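Local coordinates for galactokinase (Bifidobacterium longum subsp. infantis ATCC 15697 = JCM 1222 = DSM 20088, PDB 6TEQ), which probably catalyses the ATP-dependent phosphorylation of galactose, as a GHMP-family galactokinase, and binds 2-deoxy-2-fluoro-galactose, at residues R251-L262 with A290-V300. Numbering follows the deposited sequence.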
# COMPACT_ATOMS: atom_id res chain seq x y z
N ARG A 251 -3.10 -2.31 -16.80
CA ARG A 251 -3.88 -1.08 -16.47
C ARG A 251 -2.98 0.15 -16.63
O ARG A 251 -3.42 1.18 -17.24
CB ARG A 251 -4.47 -1.15 -15.07
CG ARG A 251 -5.46 -2.28 -14.85
CD ARG A 251 -6.72 -2.08 -15.69
NE ARG A 251 -7.64 -3.19 -15.46
CZ ARG A 251 -7.49 -4.39 -15.98
NH1 ARG A 251 -6.46 -4.69 -16.75
NH2 ARG A 251 -8.34 -5.34 -15.65
N ARG A 252 -1.75 0.07 -16.10
CA ARG A 252 -0.78 1.16 -16.24
C ARG A 252 -0.54 1.47 -17.73
O ARG A 252 -0.54 2.65 -18.07
CB ARG A 252 0.52 0.85 -15.50
CG ARG A 252 0.36 0.77 -13.99
CD ARG A 252 1.70 0.76 -13.27
NE ARG A 252 2.49 1.95 -13.42
CZ ARG A 252 3.68 2.16 -12.86
NH1 ARG A 252 4.29 1.18 -12.23
NH2 ARG A 252 4.28 3.31 -13.02
N ALA A 253 -0.34 0.45 -18.60
CA ALA A 253 -0.05 0.67 -20.02
C ALA A 253 -1.22 1.40 -20.68
O ALA A 253 -1.00 2.32 -21.45
CB ALA A 253 0.19 -0.63 -20.73
N THR A 254 -2.41 1.01 -20.30
CA THR A 254 -3.65 1.56 -20.86
C THR A 254 -3.76 3.04 -20.51
O THR A 254 -4.00 3.87 -21.41
CB THR A 254 -4.89 0.75 -20.46
OG1 THR A 254 -4.76 -0.58 -20.98
CG2 THR A 254 -6.13 1.44 -21.05
N CYS A 255 -3.44 3.39 -19.25
CA CYS A 255 -3.49 4.80 -18.86
C CYS A 255 -2.42 5.60 -19.61
O CYS A 255 -2.72 6.74 -20.01
CB CYS A 255 -3.30 4.98 -17.37
SG CYS A 255 -4.71 4.32 -16.46
N GLU A 256 -1.19 5.06 -19.69
CA GLU A 256 -0.12 5.81 -20.38
C GLU A 256 -0.52 6.07 -21.83
O GLU A 256 -0.19 7.18 -22.37
CB GLU A 256 1.20 4.98 -20.23
CG GLU A 256 1.76 4.91 -18.80
CD GLU A 256 2.87 3.89 -18.62
OE1 GLU A 256 3.33 3.28 -19.63
OE2 GLU A 256 3.33 3.68 -17.46
N GLU A 257 -1.10 5.11 -22.54
CA GLU A 257 -1.47 5.33 -23.95
C GLU A 257 -2.56 6.42 -23.94
O GLU A 257 -2.45 7.42 -24.63
CB GLU A 257 -1.97 4.03 -24.59
CG GLU A 257 -2.54 4.24 -25.99
CD GLU A 257 -1.49 4.47 -27.07
OE1 GLU A 257 -0.32 4.75 -26.71
OE2 GLU A 257 -1.83 4.32 -28.27
N ALA A 258 -3.55 6.27 -23.08
CA ALA A 258 -4.62 7.28 -23.02
C ALA A 258 -4.00 8.68 -22.97
O ALA A 258 -4.41 9.59 -23.72
CB ALA A 258 -5.49 7.02 -21.82
N ALA A 259 -3.01 8.85 -22.12
CA ALA A 259 -2.38 10.17 -21.91
C ALA A 259 -1.65 10.61 -23.18
O ALA A 259 -1.74 11.82 -23.55
CB ALA A 259 -1.48 10.11 -20.72
N LYS A 260 -1.00 9.65 -23.83
CA LYS A 260 -0.36 9.91 -25.14
C LYS A 260 -1.45 10.38 -26.12
O LYS A 260 -1.21 11.40 -26.83
CB LYS A 260 0.41 8.67 -25.64
CG LYS A 260 1.22 8.87 -26.92
CD LYS A 260 1.79 7.59 -27.51
CE LYS A 260 2.78 7.78 -28.66
NZ LYS A 260 2.28 8.72 -29.70
N ILE A 261 -2.54 9.63 -26.22
CA ILE A 261 -3.60 9.97 -27.21
C ILE A 261 -4.13 11.37 -26.91
O ILE A 261 -4.22 12.17 -27.83
CB ILE A 261 -4.70 8.92 -27.25
CG1 ILE A 261 -4.16 7.63 -27.85
CG2 ILE A 261 -5.89 9.47 -28.04
CD1 ILE A 261 -5.08 6.50 -27.74
N LEU A 262 -4.30 11.68 -25.64
CA LEU A 262 -4.86 12.99 -25.19
C LEU A 262 -3.82 14.11 -25.28
O LEU A 262 -4.22 15.29 -25.23
CB LEU A 262 -5.38 12.81 -23.77
CG LEU A 262 -6.68 12.00 -23.74
CD1 LEU A 262 -7.00 11.66 -22.31
CD2 LEU A 262 -7.84 12.68 -24.48
N ALA A 290 -12.35 11.44 -27.58
CA ALA A 290 -11.00 11.46 -28.15
C ALA A 290 -10.29 10.08 -28.01
O ALA A 290 -9.21 9.89 -28.62
CB ALA A 290 -10.22 12.58 -27.50
N LEU A 291 -10.91 9.14 -27.29
CA LEU A 291 -10.42 7.77 -27.05
C LEU A 291 -11.28 6.78 -27.80
O LEU A 291 -12.34 6.41 -27.34
CB LEU A 291 -10.45 7.49 -25.55
CG LEU A 291 -9.76 8.48 -24.61
CD1 LEU A 291 -10.04 8.12 -23.14
CD2 LEU A 291 -8.25 8.56 -24.85
N PRO A 292 -10.86 6.24 -28.95
CA PRO A 292 -11.74 5.34 -29.72
C PRO A 292 -12.02 3.98 -29.05
O PRO A 292 -13.04 3.34 -29.29
CB PRO A 292 -10.94 5.22 -31.03
CG PRO A 292 -9.52 5.38 -30.58
CD PRO A 292 -9.61 6.55 -29.63
N ASP A 293 -11.07 3.52 -28.24
CA ASP A 293 -11.18 2.20 -27.62
C ASP A 293 -12.14 2.28 -26.40
O ASP A 293 -11.94 3.10 -25.49
CB ASP A 293 -9.79 1.72 -27.23
CG ASP A 293 -9.87 0.34 -26.64
OD1 ASP A 293 -10.08 0.29 -25.43
OD2 ASP A 293 -9.78 -0.67 -27.47
N GLU A 294 -13.11 1.37 -26.34
CA GLU A 294 -14.22 1.39 -25.37
C GLU A 294 -13.73 1.03 -23.97
O GLU A 294 -14.29 1.58 -23.00
CB GLU A 294 -15.38 0.52 -25.86
CG GLU A 294 -16.03 1.06 -27.14
CD GLU A 294 -16.96 2.26 -27.05
OE1 GLU A 294 -17.21 2.75 -25.96
OE2 GLU A 294 -17.50 2.66 -28.10
N THR A 295 -12.75 0.16 -23.85
CA THR A 295 -12.07 -0.17 -22.58
C THR A 295 -11.26 1.03 -22.12
O THR A 295 -11.31 1.38 -20.90
CB THR A 295 -11.27 -1.45 -22.72
OG1 THR A 295 -12.19 -2.51 -23.05
CG2 THR A 295 -10.43 -1.71 -21.49
N MET A 296 -10.52 1.69 -23.01
CA MET A 296 -9.71 2.86 -22.60
C MET A 296 -10.61 3.98 -22.06
O MET A 296 -10.25 4.62 -21.04
CB MET A 296 -8.85 3.35 -23.77
CG MET A 296 -7.83 4.36 -23.36
SD MET A 296 -6.86 4.94 -24.68
CE MET A 296 -5.86 3.49 -24.98
N LYS A 297 -11.81 4.14 -22.59
CA LYS A 297 -12.75 5.20 -22.11
C LYS A 297 -13.11 4.88 -20.66
O LYS A 297 -13.12 5.76 -19.83
CB LYS A 297 -14.06 5.25 -22.93
CG LYS A 297 -13.93 5.64 -24.37
CD LYS A 297 -15.31 5.53 -25.05
CE LYS A 297 -15.37 5.63 -26.55
NZ LYS A 297 -15.06 6.97 -27.00
N LYS A 298 -13.39 3.63 -20.40
CA LYS A 298 -13.75 3.16 -19.07
C LYS A 298 -12.60 3.45 -18.09
O LYS A 298 -12.86 3.91 -16.93
CB LYS A 298 -14.15 1.69 -19.11
CG LYS A 298 -15.45 1.27 -19.76
CD LYS A 298 -15.63 -0.26 -19.59
CE LYS A 298 -16.94 -0.80 -20.04
NZ LYS A 298 -16.80 -2.27 -20.04
N ARG A 299 -11.38 3.06 -18.43
CA ARG A 299 -10.22 3.28 -17.55
C ARG A 299 -10.07 4.78 -17.23
O ARG A 299 -9.86 5.11 -16.05
CB ARG A 299 -8.92 2.76 -18.11
CG ARG A 299 -8.91 1.32 -18.57
CD ARG A 299 -9.38 0.35 -17.51
NE ARG A 299 -9.18 -1.02 -17.89
CZ ARG A 299 -10.12 -1.99 -18.03
NH1 ARG A 299 -11.41 -1.77 -17.76
NH2 ARG A 299 -9.74 -3.19 -18.45
N VAL A 300 -10.14 5.65 -18.21
CA VAL A 300 -10.04 7.13 -18.03
C VAL A 300 -11.17 7.66 -17.17
O VAL A 300 -10.95 8.42 -16.21
CB VAL A 300 -9.90 7.88 -19.35
CG1 VAL A 300 -10.04 9.42 -19.21
CG2 VAL A 300 -8.56 7.53 -19.94
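Met296 reaches from helix 294-300 into helix 251-262 as a knob into a hole lined by Thr254, Glu257, Ala258 and Ile261. Its chain, extended through chi1 and chi2, carries SD to 3.6 Å from Ala258 CA, and the bend at chi3 turns CE to within 3.6 Å of Glu257 CG. Ala258 CB is also touched by Val300 CG2, at 3.6 Å. Further along, Leu291 CD2 meets Leu262 CG at 3.9 Å, the two side chains crossing nearly at right angles, while Ala290 CB touches Leu262 CD2.

At the other end two arginines meet. Arg299 NH2 lies over the face of the Arg251 guanidinium, 3.5 Å above its centre, with the planes 25° apart; on Arg299, Thr295 CG2 covers a face. The like charges are probably offset by outside partners: Arg299 NH1 forms a salt bridge with Glu341, and Arg251 donates to the carbonyls of Tyr340 and Glu341.

No hydrogen bond joins the segments. Within 290-300, Asp293 is the N-cap, OD1 accepting from Met296 N at 2.8 Å through its anti lone pair, which secures the helix start that carries the knob.

The helix segments cross almost perpendicularly (-94°, closest approach of the segment axes 9.7 Å). Leu267 of helix 267-276 packs on Leu262 and Val300, and helix 280-289 adds Thr287 and Leu288, in a peripheral group of helices whose Arg251 end approaches the sugar-binding His47, the two side chains about 5 Å apart.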